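Local coordinates for protein hdh assembly factor Kustc1130 (Kuenenia stuttgartiensis, PDB 6HIF) that is probably an assembly factor for hydrazine dehydrogenase, a small beta protein found in a complex with heme c-containing chains, at residues 26-32 against 91-95; 38-44 against 102-108; 49-54 against 64-68. All blocks are in the same frame, centred on the assembly; numbering follows the deposited sequence.

Contact 1 (26-32 against 91-95)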
ATOM      1  N   TYR Y  26     -15.890  58.852  11.753  1.00 59.46           N
ATOM      2  CA  TYR Y  26     -15.081  59.174  12.959  1.00 60.90           C
ATOM      3  C   TYR Y  26     -16.004  59.357  14.163  1.00 62.40           C
ATOM      4  O   TYR Y  26     -17.024  60.039  14.071  1.00 63.50           O
ATOM      5  CB  TYR Y  26     -14.222  60.415  12.706  1.00 59.65           C
ATOM      6  CG  TYR Y  26     -13.387  60.866  13.878  1.00 60.79           C
ATOM      7  CD1 TYR Y  26     -12.164  60.274  14.159  1.00 62.54           C
ATOM      8  CD2 TYR Y  26     -13.811  61.894  14.706  1.00 59.71           C
ATOM      9  CE1 TYR Y  26     -11.387  60.687  15.230  1.00 60.94           C
ATOM     10  CE2 TYR Y  26     -13.045  62.322  15.778  1.00 59.20           C
ATOM     11  CZ  TYR Y  26     -11.828  61.717  16.040  1.00 59.37           C
ATOM     12  OH  TYR Y  26     -11.061  62.130  17.092  1.00 59.11           O
ATOM     13  N   ASP Y  27     -15.623  58.737  15.288  1.00 63.98           N
ATOM     14  CA  ASP Y  27     -16.366  58.821  16.535  1.00 61.29           C
ATOM     15  C   ASP Y  27     -15.610  59.710  17.517  1.00 60.82           C
ATOM     16  O   ASP Y  27     -14.471  59.411  17.873  1.00 64.64           O
ATOM     17  CB  ASP Y  27     -16.598  57.437  17.144  1.00 60.66           C
ATOM     18  CG  ASP Y  27     -17.714  56.668  16.465  1.00 63.38           C
ATOM     19  OD1 ASP Y  27     -18.845  57.188  16.434  1.00 65.80           O
ATOM     20  OD2 ASP Y  27     -17.442  55.560  15.967  1.00 65.98           O
ATOM     21  N   VAL Y  28     -16.258  60.804  17.933  1.00 57.76           N
ATOM     22  CA  VAL Y  28     -15.729  61.669  18.975  1.00 55.53           C
ATOM     23  C   VAL Y  28     -15.980  60.971  20.309  1.00 54.18           C
ATOM     24  O   VAL Y  28     -17.128  60.809  20.717  1.00 51.25           O
ATOM     25  CB  VAL Y  28     -16.359  63.078  18.934  1.00 55.69           C
ATOM     26  CG1 VAL Y  28     -15.907  63.948  20.098  1.00 53.23           C
ATOM     27  CG2 VAL Y  28     -16.097  63.790  17.614  1.00 57.66           C
ATOM     28  N   LYS Y  29     -14.894  60.532  20.956  1.00 53.63           N
ATOM     29  CA  LYS Y  29     -14.991  59.822  22.220  1.00 51.73           C
ATOM     30  C   LYS Y  29     -15.446  60.797  23.305  1.00 49.15           C
ATOM     31  O   LYS Y  29     -14.779  61.796  23.575  1.00 47.45           O
ATOM     32  CB  LYS Y  29     -13.662  59.145  22.570  1.00 56.28           C
ATOM     33  CG  LYS Y  29     -13.748  58.094  23.668  1.00 60.63           C
ATOM     34  CD  LYS Y  29     -12.411  57.741  24.289  1.00 64.84           C
ATOM     35  CE  LYS Y  29     -12.545  56.848  25.505  1.00 66.40           C
ATOM     36  NZ  LYS Y  29     -11.236  56.605  26.157  1.00 65.54           N
ATOM     37  N   PRO Y  30     -16.606  60.542  23.953  1.00 47.00           N
ATOM     38  CA  PRO Y  30     -17.148  61.462  24.952  1.00 45.94           C
ATOM     39  C   PRO Y  30     -16.287  61.465  26.211  1.00 45.23           C
ATOM     40  O   PRO Y  30     -15.610  60.482  26.500  1.00 45.38           O
ATOM     41  CB  PRO Y  30     -18.551  60.909  25.247  1.00 44.51           C
ATOM     42  CG  PRO Y  30     -18.460  59.440  24.887  1.00 45.28           C
ATOM     43  CD  PRO Y  30     -17.451  59.353  23.760  1.00 46.29           C
ATOM     44  N   ALA Y  31     -16.312  62.594  26.930  1.00 44.89           N
ATOM     45  CA  ALA Y  31     -15.611  62.730  28.197  1.00 45.44           C
ATOM     46  C   ALA Y  31     -16.434  62.069  29.299  1.00 47.21           C
ATOM     47  O   ALA Y  31     -17.662  62.048  29.226  1.00 49.02           O
ATOM     48  CB  ALA Y  31     -15.356  64.188  28.490  1.00 43.47           C
ATOM     49  N   LYS Y  32     -15.743  61.515  30.305  1.00 47.48           N
ATOM     50  CA  LYS Y  32     -16.396  60.915  31.458  1.00 47.83           C
ATOM     51  C   LYS Y  32     -16.068  61.749  32.691  1.00 47.76           C
ATOM     52  O   LYS Y  32     -14.900  61.950  33.014  1.00 49.36           O
ATOM     53  CB  LYS Y  32     -15.984  59.449  31.623  1.00 49.56           C
ATOM     54  CG  LYS Y  32     -17.119  58.487  31.953  1.00 52.42           C
ATOM     55  CD  LYS Y  32     -16.679  57.037  32.096  1.00 56.31           C
ATOM     56  CE  LYS Y  32     -17.808  56.091  32.466  1.00 56.21           C
ATOM     57  NZ  LYS Y  32     -17.323  54.903  33.213  1.00 54.66           N
ATOM     58  N   LEU Y  91     -14.053  70.240  29.278  1.00 48.50           N
ATOM     59  CA  LEU Y  91     -13.735  68.864  28.938  1.00 48.13           C
ATOM     60  C   LEU Y  91     -13.409  68.760  27.452  1.00 50.60           C
ATOM     61  O   LEU Y  91     -14.132  69.285  26.610  1.00 51.56           O
ATOM     62  CB  LEU Y  91     -14.926  67.969  29.297  1.00 46.09           C
ATOM     63  CG  LEU Y  91     -15.192  67.788  30.789  1.00 45.10           C
ATOM     64  CD1 LEU Y  91     -16.517  67.073  31.016  1.00 44.85           C
ATOM     65  CD2 LEU Y  91     -14.053  67.037  31.458  1.00 43.99           C
ATOM     66  N   GLU Y  92     -12.306  68.065  27.156  1.00 54.52           N
ATOM     67  CA  GLU Y  92     -11.879  67.782  25.796  1.00 56.49           C
ATOM     68  C   GLU Y  92     -12.413  66.411  25.392  1.00 55.76           C
ATOM     69  O   GLU Y  92     -13.157  65.785  26.141  1.00 57.42           O
ATOM     70  CB  GLU Y  92     -10.350  67.795  25.714  1.00 61.15           C
ATOM     71  CG  GLU Y  92      -9.725  69.133  26.063  1.00 65.82           C
ATOM     72  CD  GLU Y  92      -9.928  70.199  25.002  1.00 71.51           C
ATOM     73  OE1 GLU Y  92     -10.565  71.223  25.312  1.00 73.45           O
ATOM     74  OE2 GLU Y  92      -9.451  70.001  23.866  1.00 78.65           O
ATOM     75  N   GLU Y  93     -12.010  65.948  24.205  1.00 55.56           N
ATOM     76  CA  GLU Y  93     -12.419  64.650  23.697  1.00 54.04           C
ATOM     77  C   GLU Y  93     -11.723  63.553  24.494  1.00 52.92           C
ATOM     78  O   GLU Y  93     -10.505  63.576  24.660  1.00 52.61           O
ATOM     79  CB  GLU Y  93     -12.085  64.548  22.209  1.00 56.70           C
ATOM     80  CG  GLU Y  93     -12.490  63.224  21.588  1.00 58.29           C
ATOM     81  CD  GLU Y  93     -12.003  62.992  20.167  1.00 60.02           C
ATOM     82  OE1 GLU Y  93     -12.188  61.866  19.665  1.00 61.50           O
ATOM     83  OE2 GLU Y  93     -11.436  63.934  19.565  1.00 59.27           O
ATOM     84  N   GLY Y  94     -12.524  62.605  24.993  1.00 54.08           N
ATOM     85  CA  GLY Y  94     -12.035  61.411  25.666  1.00 52.99           C
ATOM     86  C   GLY Y  94     -11.329  61.710  26.987  1.00 51.49           C
ATOM     87  O   GLY Y  94     -10.422  60.981  27.378  1.00 54.82           O
ATOM     88  N   ASN Y  95     -11.754  62.782  27.666  1.00 48.18           N
ATOM     89  CA  ASN Y  95     -11.207  63.149  28.963  1.00 44.54           C
ATOM     90  C   ASN Y  95     -11.889  62.323  30.049  1.00 43.05           C
ATOM     91  O   ASN Y  95     -13.068  61.998  29.939  1.00 43.05           O
ATOM     92  CB  ASN Y  95     -11.380  64.643  29.253  1.00 44.32           C
ATOM     93  CG  ASN Y  95     -10.344  65.522  28.585  1.00 43.81           C
ATOM     94  OD1 ASN Y  95      -9.632  65.084  27.684  1.00 45.41           O
ATOM     95  ND2 ASN Y  95     -10.253  66.769  29.018  1.00 41.86           N
TER
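Glu93 reaches across to the incoming N-terminal segment with a fully extended side chain, CG anti to the backbone N (chi1 -179°), which carries the carboxylate past the turn to Tyr26 and Lys29. Glu93 OE1 accepts from Lys29 N at 3.3 Å, met on the anti side and 28° out of the carboxylate plane. The Tyr26 ring stands at right angles to the carboxylate, and its OH lies 2.8 Å from Glu93 OE1 and 3.1 Å from Glu93 OE2. These two bonds are weak alternatives for one proton, and the stronger partner of Tyr26 OH is a basic side chain of another protein. Glu93 OE2 also pairs with a basic side chain of that neighbouring protein, so an acidic residue suits this interface. Lys29 answers from its backbone: its O takes a weak bond from Gly94 N (2.8 Å), while its CD passes 3.9 Å from Gly94 CA, leaving little room for a side chain there. Ala31, small enough to sit close against the turn, lays CB 3.9 Å from Leu91 CB and 3.6 Å from Glu92 O. Lys32 N donates to Asn95 O at 2.7 Å, and the Lys32 amine forms a salt bridge with an acidic side chain of another protein, near a bound heme c. Gly94, with positive phi, fills the third position of a type II beta turn connecting strands 83-91 and 96-102.

Contact 2 (38-44 against 102-108)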
ATOM      1  N   ILE Y  38     -19.440  65.458  49.009  1.00 42.36           N
ATOM      2  CA  ILE Y  38     -18.942  65.127  50.333  1.00 43.22           C
ATOM      3  C   ILE Y  38     -19.451  66.171  51.321  1.00 42.99           C
ATOM      4  O   ILE Y  38     -19.613  67.337  50.970  1.00 43.33           O
ATOM      5  CB  ILE Y  38     -17.399  65.060  50.348  1.00 44.03           C
ATOM      6  CG1 ILE Y  38     -16.804  64.553  49.035  1.00 45.58           C
ATOM      7  CG2 ILE Y  38     -16.905  64.228  51.514  1.00 46.40           C
ATOM      8  CD1 ILE Y  38     -15.312  64.768  48.934  1.00 46.54           C
ATOM      9  N   ALA Y  39     -19.690  65.730  52.563  1.00 43.83           N
ATOM     10  CA  ALA Y  39     -19.905  66.619  53.695  1.00 44.52           C
ATOM     11  C   ALA Y  39     -18.861  66.321  54.772  1.00 45.04           C
ATOM     12  O   ALA Y  39     -19.046  65.409  55.578  1.00 47.28           O
ATOM     13  CB  ALA Y  39     -21.315  66.455  54.210  1.00 43.47           C
ATOM     14  N   ILE Y  40     -17.775  67.109  54.769  1.00 43.81           N
ATOM     15  CA  ILE Y  40     -16.569  66.899  55.566  1.00 44.12           C
ATOM     16  C   ILE Y  40     -16.241  65.411  55.693  1.00 44.17           C
ATOM     17  O   ILE Y  40     -16.136  64.884  56.801  1.00 44.67           O
ATOM     18  CB  ILE Y  40     -16.600  67.620  56.935  1.00 43.46           C
ATOM     19  CG1 ILE Y  40     -17.926  67.431  57.681  1.00 41.34           C
ATOM     20  CG2 ILE Y  40     -16.226  69.090  56.779  1.00 44.44           C
ATOM     21  CD1 ILE Y  40     -17.795  67.395  59.187  1.00 40.50           C
ATOM     22  N   GLY Y  41     -16.071  64.745  54.545  1.00 44.22           N
ATOM     23  CA  GLY Y  41     -15.557  63.387  54.514  1.00 47.20           C
ATOM     24  C   GLY Y  41     -16.613  62.358  54.121  1.00 47.80           C
ATOM     25  O   GLY Y  41     -16.319  61.429  53.373  1.00 50.19           O
ATOM     26  N   THR Y  42     -17.834  62.529  54.640  1.00 49.14           N
ATOM     27  CA  THR Y  42     -18.886  61.541  54.449  1.00 50.73           C
ATOM     28  C   THR Y  42     -19.654  61.848  53.166  1.00 48.68           C
ATOM     29  O   THR Y  42     -19.882  63.015  52.851  1.00 49.88           O
ATOM     30  CB  THR Y  42     -19.790  61.413  55.684  1.00 50.52           C
ATOM     31  OG1 THR Y  42     -20.129  62.724  56.130  1.00 51.53           O
ATOM     32  CG2 THR Y  42     -19.142  60.646  56.816  1.00 52.32           C
ATOM     33  N   PRO Y  43     -20.056  60.817  52.381  1.00 46.12           N
ATOM     34  CA  PRO Y  43     -20.841  61.031  51.164  1.00 45.19           C
ATOM     35  C   PRO Y  43     -22.250  61.544  51.454  1.00 45.45           C
ATOM     36  O   PRO Y  43     -22.889  61.102  52.407  1.00 47.40           O
ATOM     37  CB  PRO Y  43     -20.913  59.634  50.526  1.00 42.93           C
ATOM     38  CG  PRO Y  43     -20.700  58.675  51.670  1.00 42.12           C
ATOM     39  CD  PRO Y  43     -19.760  59.394  52.614  1.00 44.68           C
ATOM     40  N   ILE Y  44     -22.718  62.484  50.621  1.00 44.54           N
ATOM     41  CA  ILE Y  44     -24.062  63.029  50.744  1.00 42.19           C
ATOM     42  C   ILE Y  44     -25.010  62.175  49.908  1.00 42.32           C
ATOM     43  O   ILE Y  44     -24.815  62.030  48.702  1.00 41.62           O
ATOM     44  CB  ILE Y  44     -24.112  64.515  50.331  1.00 39.84           C
ATOM     45  CG1 ILE Y  44     -23.039  65.350  51.035  1.00 38.54           C
ATOM     46  CG2 ILE Y  44     -25.502  65.083  50.566  1.00 40.26           C
ATOM     47  CD1 ILE Y  44     -22.929  66.768  50.531  1.00 37.00           C
ATOM     48  N   ASP Y 102     -16.833  69.382  48.405  1.00 45.87           N
ATOM     49  CA  ASP Y 102     -17.269  69.307  49.790  1.00 47.62           C
ATOM     50  C   ASP Y 102     -18.206  70.473  50.090  1.00 48.98           C
ATOM     51  O   ASP Y 102     -17.891  71.620  49.781  1.00 51.06           O
ATOM     52  CB  ASP Y 102     -16.088  69.295  50.761  1.00 49.12           C
ATOM     53  CG  ASP Y 102     -16.495  68.898  52.170  1.00 50.73           C
ATOM     54  OD1 ASP Y 102     -16.771  67.700  52.377  1.00 50.48           O
ATOM     55  OD2 ASP Y 102     -16.546  69.792  53.044  1.00 50.13           O
ATOM     56  N   LEU Y 103     -19.350  70.162  50.712  1.00 49.30           N
ATOM     57  CA  LEU Y 103     -20.400  71.143  50.935  1.00 48.98           C
ATOM     58  C   LEU Y 103     -20.406  71.589  52.394  1.00 49.49           C
ATOM     59  O   LEU Y 103     -21.304  72.312  52.817  1.00 49.93           O
ATOM     60  CB  LEU Y 103     -21.751  70.540  50.535  1.00 47.84           C
ATOM     61  CG  LEU Y 103     -22.114  70.654  49.055  1.00 48.36           C
ATOM     62  CD1 LEU Y 103     -21.360  69.623  48.223  1.00 47.43           C
ATOM     63  CD2 LEU Y 103     -23.615  70.497  48.858  1.00 48.47           C
ATOM     64  N   GLY Y 104     -19.395  71.151  53.152  1.00 49.74           N
ATOM     65  CA  GLY Y 104     -19.224  71.577  54.531  1.00 49.46           C
ATOM     66  C   GLY Y 104     -20.037  70.728  55.505  1.00 49.94           C
ATOM     67  O   GLY Y 104     -20.739  69.803  55.096  1.00 49.98           O
ATOM     68  N   ALA Y 105     -19.934  71.079  56.794  1.00 49.45           N
ATOM     69  CA  ALA Y 105     -20.505  70.304  57.885  1.00 49.23           C
ATOM     70  C   ALA Y 105     -22.020  70.484  57.956  1.00 49.41           C
ATOM     71  O   ALA Y 105     -22.717  69.641  58.519  1.00 48.61           O
ATOM     72  CB  ALA Y 105     -19.842  70.686  59.183  1.00 49.18           C
ATOM     73  N   LYS Y 106     -22.517  71.580  57.369  1.00 51.69           N
ATOM     74  CA  LYS Y 106     -23.936  71.903  57.392  1.00 51.99           C
ATOM     75  C   LYS Y 106     -24.704  70.965  56.464  1.00 50.78           C
ATOM     76  O   LYS Y 106     -25.928  70.894  56.537  1.00 52.37           O
ATOM     77  CB  LYS Y 106     -24.168  73.369  57.008  1.00 54.33           C
ATOM     78  CG  LYS Y 106     -23.719  74.408  58.030  1.00 57.64           C
ATOM     79  CD  LYS Y 106     -23.643  75.809  57.449  1.00 60.70           C
ATOM     80  CE  LYS Y 106     -23.059  76.842  58.390  1.00 63.08           C
ATOM     81  NZ  LYS Y 106     -24.020  77.220  59.451  1.00 68.44           N
ATOM     82  N   ALA Y 107     -23.975  70.241  55.604  1.00 49.98           N
ATOM     83  CA  ALA Y 107     -24.573  69.355  54.618  1.00 49.57           C
ATOM     84  C   ALA Y 107     -24.730  67.943  55.179  1.00 51.06           C
ATOM     85  O   ALA Y 107     -25.156  67.039  54.465  1.00 49.78           O
ATOM     86  CB  ALA Y 107     -23.739  69.358  53.363  1.00 48.97           C
ATOM     87  N   ARG Y 108     -24.385  67.766  56.461  1.00 54.77           N
ATOM     88  CA  ARG Y 108     -24.431  66.472  57.124  1.00 56.25           C
ATOM     89  C   ARG Y 108     -25.717  66.372  57.936  1.00 59.82           C
ATOM     90  O   ARG Y 108     -25.924  67.154  58.865  1.00 68.49           O
ATOM     91  CB  ARG Y 108     -23.202  66.324  58.024  1.00 56.60           C
ATOM     92  CG  ARG Y 108     -22.758  64.886  58.250  1.00 56.56           C
ATOM     93  CD  ARG Y 108     -21.493  64.854  59.081  1.00 56.52           C
ATOM     94  NE  ARG Y 108     -20.997  63.503  59.305  1.00 56.37           N
ATOM     95  CZ  ARG Y 108     -19.896  63.214  59.991  1.00 56.65           C
ATOM     96  NH1 ARG Y 108     -19.194  64.181  60.563  1.00 56.23           N
ATOM     97  NH2 ARG Y 108     -19.499  61.958  60.100  1.00 55.78           N
TER
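A chi1 of -167° sets the carboxylate of Asp102 beside its own carbonyl carbon and next to the end of strand 31-39, where OD1 approaches Ile40 N. Ile40, at chi1 46°, holds CG1 between its backbone N and carbonyl carbon, which directs CD1 toward Ala105 and Arg108. The motif is a tight beta hairpin, Ala39 to Thr42 forming a type I' turn, pinned against the chain that leaves the parallel strand 96-102. Asp102 works on both sides: its OD1 takes a weak bond from Ile40 N (2.7 Å), and its OD2 accepts from Gly104 N at 3.2 Å, from above the carboxylate plane, making an Asx turn. Aspartate suits the place because its short arm can reach two backbone N-H groups, one of them only weakly. The strand pairing ends with Leu103 N donating to Ile38 O at 2.8 Å. In the hairpin, Ala39 O is gripped twice, by Thr42 N and by Thr42 OG1. The extended Arg108 crosses Thr42 at about a right angle, with NH2 3.6 Å from Thr42 CG2, while Ile40 CD1 packs 3.9 Å from Ala105 CB. Small alanines let the 3-10 segment 105-107 sit close, Ala39 CB meeting Ala107 CB at 3.9 Å. Val77 and Glu79 of strand 71-79 touch Leu103, and Glu79 also Ile44 and Ala107. Ile44 CD1 lies 3.9 Å from Ala107 CB and 4.0 Å from Leu103 CB.

Contact 3 (49-54 against 64-68)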
ATOM      1  N   ILE Y  49     -27.022  66.547  41.463  1.00 55.19           N
ATOM      2  CA  ILE Y  49     -25.903  67.115  40.734  1.00 56.57           C
ATOM      3  C   ILE Y  49     -26.371  67.479  39.326  1.00 57.12           C
ATOM      4  O   ILE Y  49     -26.902  66.637  38.602  1.00 56.99           O
ATOM      5  CB  ILE Y  49     -24.704  66.142  40.717  1.00 58.48           C
ATOM      6  CG1 ILE Y  49     -24.315  65.690  42.129  1.00 57.39           C
ATOM      7  CG2 ILE Y  49     -23.523  66.753  39.972  1.00 58.08           C
ATOM      8  CD1 ILE Y  49     -23.251  64.621  42.169  1.00 55.48           C
ATOM      9  N   LYS Y  50     -26.172  68.752  38.967  1.00 59.12           N
ATOM     10  CA  LYS Y  50     -26.466  69.256  37.635  1.00 62.10           C
ATOM     11  C   LYS Y  50     -25.154  69.510  36.896  1.00 61.31           C
ATOM     12  O   LYS Y  50     -24.324  70.301  37.344  1.00 59.61           O
ATOM     13  CB  LYS Y  50     -27.271  70.557  37.724  1.00 66.03           C
ATOM     14  CG  LYS Y  50     -28.777  70.432  37.546  1.00 68.89           C
ATOM     15  CD  LYS Y  50     -29.482  71.771  37.616  1.00 73.46           C
ATOM     16  CE  LYS Y  50     -30.723  71.835  36.752  1.00 78.18           C
ATOM     17  NZ  LYS Y  50     -31.487  73.087  36.968  1.00 79.34           N
ATOM     18  N   VAL Y  51     -24.972  68.814  35.769  1.00 60.47           N
ATOM     19  CA  VAL Y  51     -23.877  69.095  34.854  1.00 62.14           C
ATOM     20  C   VAL Y  51     -24.465  69.286  33.458  1.00 63.02           C
ATOM     21  O   VAL Y  51     -25.015  68.348  32.882  1.00 63.85           O
ATOM     22  CB  VAL Y  51     -22.801  67.991  34.866  1.00 61.76           C
ATOM     23  CG1 VAL Y  51     -21.644  68.342  33.943  1.00 61.13           C
ATOM     24  CG2 VAL Y  51     -22.287  67.700  36.268  1.00 62.91           C
ATOM     25  N   GLY Y  52     -24.337  70.509  32.928  1.00 61.14           N
ATOM     26  CA  GLY Y  52     -25.010  70.881  31.695  1.00 63.03           C
ATOM     27  C   GLY Y  52     -26.519  70.685  31.815  1.00 65.74           C
ATOM     28  O   GLY Y  52     -27.145  71.231  32.720  1.00 66.52           O
ATOM     29  N   ASP Y  53     -27.080  69.871  30.912  1.00 69.31           N
ATOM     30  CA  ASP Y  53     -28.508  69.597  30.889  1.00 73.46           C
ATOM     31  C   ASP Y  53     -28.823  68.354  31.719  1.00 73.47           C
ATOM     32  O   ASP Y  53     -29.989  68.065  31.986  1.00 76.86           O
ATOM     33  CB  ASP Y  53     -29.029  69.450  29.455  1.00 77.30           C
ATOM     34  CG  ASP Y  53     -29.112  70.761  28.689  1.00 80.33           C
ATOM     35  OD1 ASP Y  53     -29.244  71.821  29.339  1.00 81.43           O
ATOM     36  OD2 ASP Y  53     -29.044  70.709  27.446  1.00 82.62           O
ATOM     37  N   GLU Y  54     -27.775  67.629  32.123  1.00 71.32           N
ATOM     38  CA  GLU Y  54     -27.948  66.350  32.792  1.00 70.34           C
ATOM     39  C   GLU Y  54     -28.127  66.546  34.296  1.00 66.88           C
ATOM     40  O   GLU Y  54     -27.544  67.448  34.895  1.00 62.60           O
ATOM     41  CB  GLU Y  54     -26.800  65.402  32.444  1.00 73.07           C
ATOM     42  CG  GLU Y  54     -27.198  64.341  31.438  1.00 76.10           C
ATOM     43  CD  GLU Y  54     -26.229  64.187  30.282  1.00 80.40           C
ATOM     44  OE1 GLU Y  54     -26.208  65.081  29.413  1.00 83.01           O
ATOM     45  OE2 GLU Y  54     -25.492  63.180  30.257  1.00 83.48           O
ATOM     46  N   CYS Y  64     -21.959  60.693  41.152  1.00 45.21           N
ATOM     47  CA  CYS Y  64     -22.647  60.578  39.878  1.00 46.75           C
ATOM     48  C   CYS Y  64     -21.617  60.558  38.749  1.00 45.30           C
ATOM     49  O   CYS Y  64     -20.644  61.312  38.769  1.00 44.36           O
ATOM     50  CB  CYS Y  64     -23.589  61.758  39.671  1.00 51.09           C
ATOM     51  SG  CYS Y  64     -25.056  61.747  40.734  1.00 50.73           S
ATOM     52  N   VAL Y  65     -21.842  59.684  37.763  1.00 44.40           N
ATOM     53  CA  VAL Y  65     -20.968  59.586  36.604  1.00 45.29           C
ATOM     54  C   VAL Y  65     -21.726  60.118  35.387  1.00 45.37           C
ATOM     55  O   VAL Y  65     -22.835  59.673  35.099  1.00 43.95           O
ATOM     56  CB  VAL Y  65     -20.462  58.144  36.383  1.00 43.80           C
ATOM     57  CG1 VAL Y  65     -19.380  58.072  35.315  1.00 41.64           C
ATOM     58  CG2 VAL Y  65     -19.980  57.498  37.673  1.00 42.79           C
ATOM     59  N   PHE Y  66     -21.113  61.074  34.684  1.00 47.02           N
ATOM     60  CA  PHE Y  66     -21.716  61.688  33.513  1.00 49.55           C
ATOM     61  C   PHE Y  66     -20.857  61.415  32.284  1.00 52.30           C
ATOM     62  O   PHE Y  66     -19.635  61.552  32.334  1.00 53.18           O
ATOM     63  CB  PHE Y  66     -21.857  63.197  33.720  1.00 50.67           C
ATOM     64  CG  PHE Y  66     -22.685  63.588  34.915  1.00 53.89           C
ATOM     65  CD1 PHE Y  66     -24.065  63.686  34.819  1.00 55.89           C
ATOM     66  CD2 PHE Y  66     -22.086  63.853  36.136  1.00 54.95           C
ATOM     67  CE1 PHE Y  66     -24.829  64.040  35.921  1.00 57.72           C
ATOM     68  CE2 PHE Y  66     -22.849  64.207  37.238  1.00 56.46           C
ATOM     69  CZ  PHE Y  66     -24.219  64.301  37.128  1.00 57.90           C
ATOM     70  N   GLU Y  67     -21.521  61.029  31.187  1.00 54.59           N
ATOM     71  CA  GLU Y  67     -20.881  60.900  29.887  1.00 57.38           C
ATOM     72  C   GLU Y  67     -21.289  62.099  29.032  1.00 55.41           C
ATOM     73  O   GLU Y  67     -22.461  62.244  28.694  1.00 55.83           O
ATOM     74  CB  GLU Y  67     -21.270  59.569  29.243  1.00 59.78           C
ATOM     75  CG  GLU Y  67     -20.292  59.100  28.183  1.00 67.33           C
ATOM     76  CD  GLU Y  67     -20.812  57.980  27.293  1.00 74.01           C
ATOM     77  OE1 GLU Y  67     -21.869  58.168  26.651  1.00 75.73           O
ATOM     78  OE2 GLU Y  67     -20.157  56.920  27.243  1.00 79.38           O
ATOM     79  N   LEU Y  68     -20.315  62.959  28.707  1.00 53.95           N
ATOM     80  CA  LEU Y  68     -20.594  64.253  28.103  1.00 55.18           C
ATOM     81  C   LEU Y  68     -19.776  64.433  26.826  1.00 57.61           C
ATOM     82  O   LEU Y  68     -18.652  63.945  26.732  1.00 58.94           O
ATOM     83  CB  LEU Y  68     -20.233  65.352  29.105  1.00 54.07           C
ATOM     84  CG  LEU Y  68     -20.929  65.286  30.462  1.00 55.11           C
ATOM     85  CD1 LEU Y  68     -20.156  66.099  31.488  1.00 55.04           C
ATOM     86  CD2 LEU Y  68     -22.371  65.765  30.369  1.00 54.67           C
TER
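Val51 places CG2 over one face of the Phe66 ring, 3.9 Å from the centroid and 22° off the ring normal, a CH-pi contact offset toward the rim at CE2. Phe66 CG lies anti to the carbonyl carbon (chi1 -59°), which turns the ring toward Val51 and Ile49. Ile49 CG2 reaches the same end of the ring, 3.8 Å from Phe66 CE2, while Glu54 brings CB obliquely to within 4.0 Å of Phe66 CD1. On either flank of the ring, Ile49 CD1 rests 3.7 Å from Cys64 SG and Val51 CG1 lies 3.6 Å from Leu68 CD1. With an alanine at Phe66, Val51 and Ile49 would probably lose the ring they pack on, and a gap would open between the strands. Behind these, Cys64 is tied by a disulfide to Cys56, while Leu33, Val35 and Tyr73 close round Ile49, Val51 and Leu68. The type II' turn from Val51 to Glu54, with Gly52 at positive phi, folds Glu54 back beside Val51. The axes of segments 49-51 and 64-68 come within 9.3 Å and run nearly parallel, 16° apart, without hydrogen bonds; their inward residues are mostly branched or aromatic. This is the face-to-face sheet packing of a beta sandwich.

How the contacts relate
Contact 3 is the buried one, an apolar layer between the two sheets, whereas contact 1 lies at the surface at one end of the chain and contact 2, partly buried, at the other; their centres are 31 Å apart. Strand 31-39 joins these ends, supplying Ala31 and Lys32 to contact 1 and Ile38 and Ala39 to contact 2, and it pairs with strand 63-68 of contact 3. Contacts 1 and 3 meet directly, Ala31 N lying 2.7 Å from Leu68 O in a probable hydrogen bond. The chemistry follows position: backbone bonds and carboxylates secure turns at both ends, while hydrocarbon, ring and sulfur fill the middle.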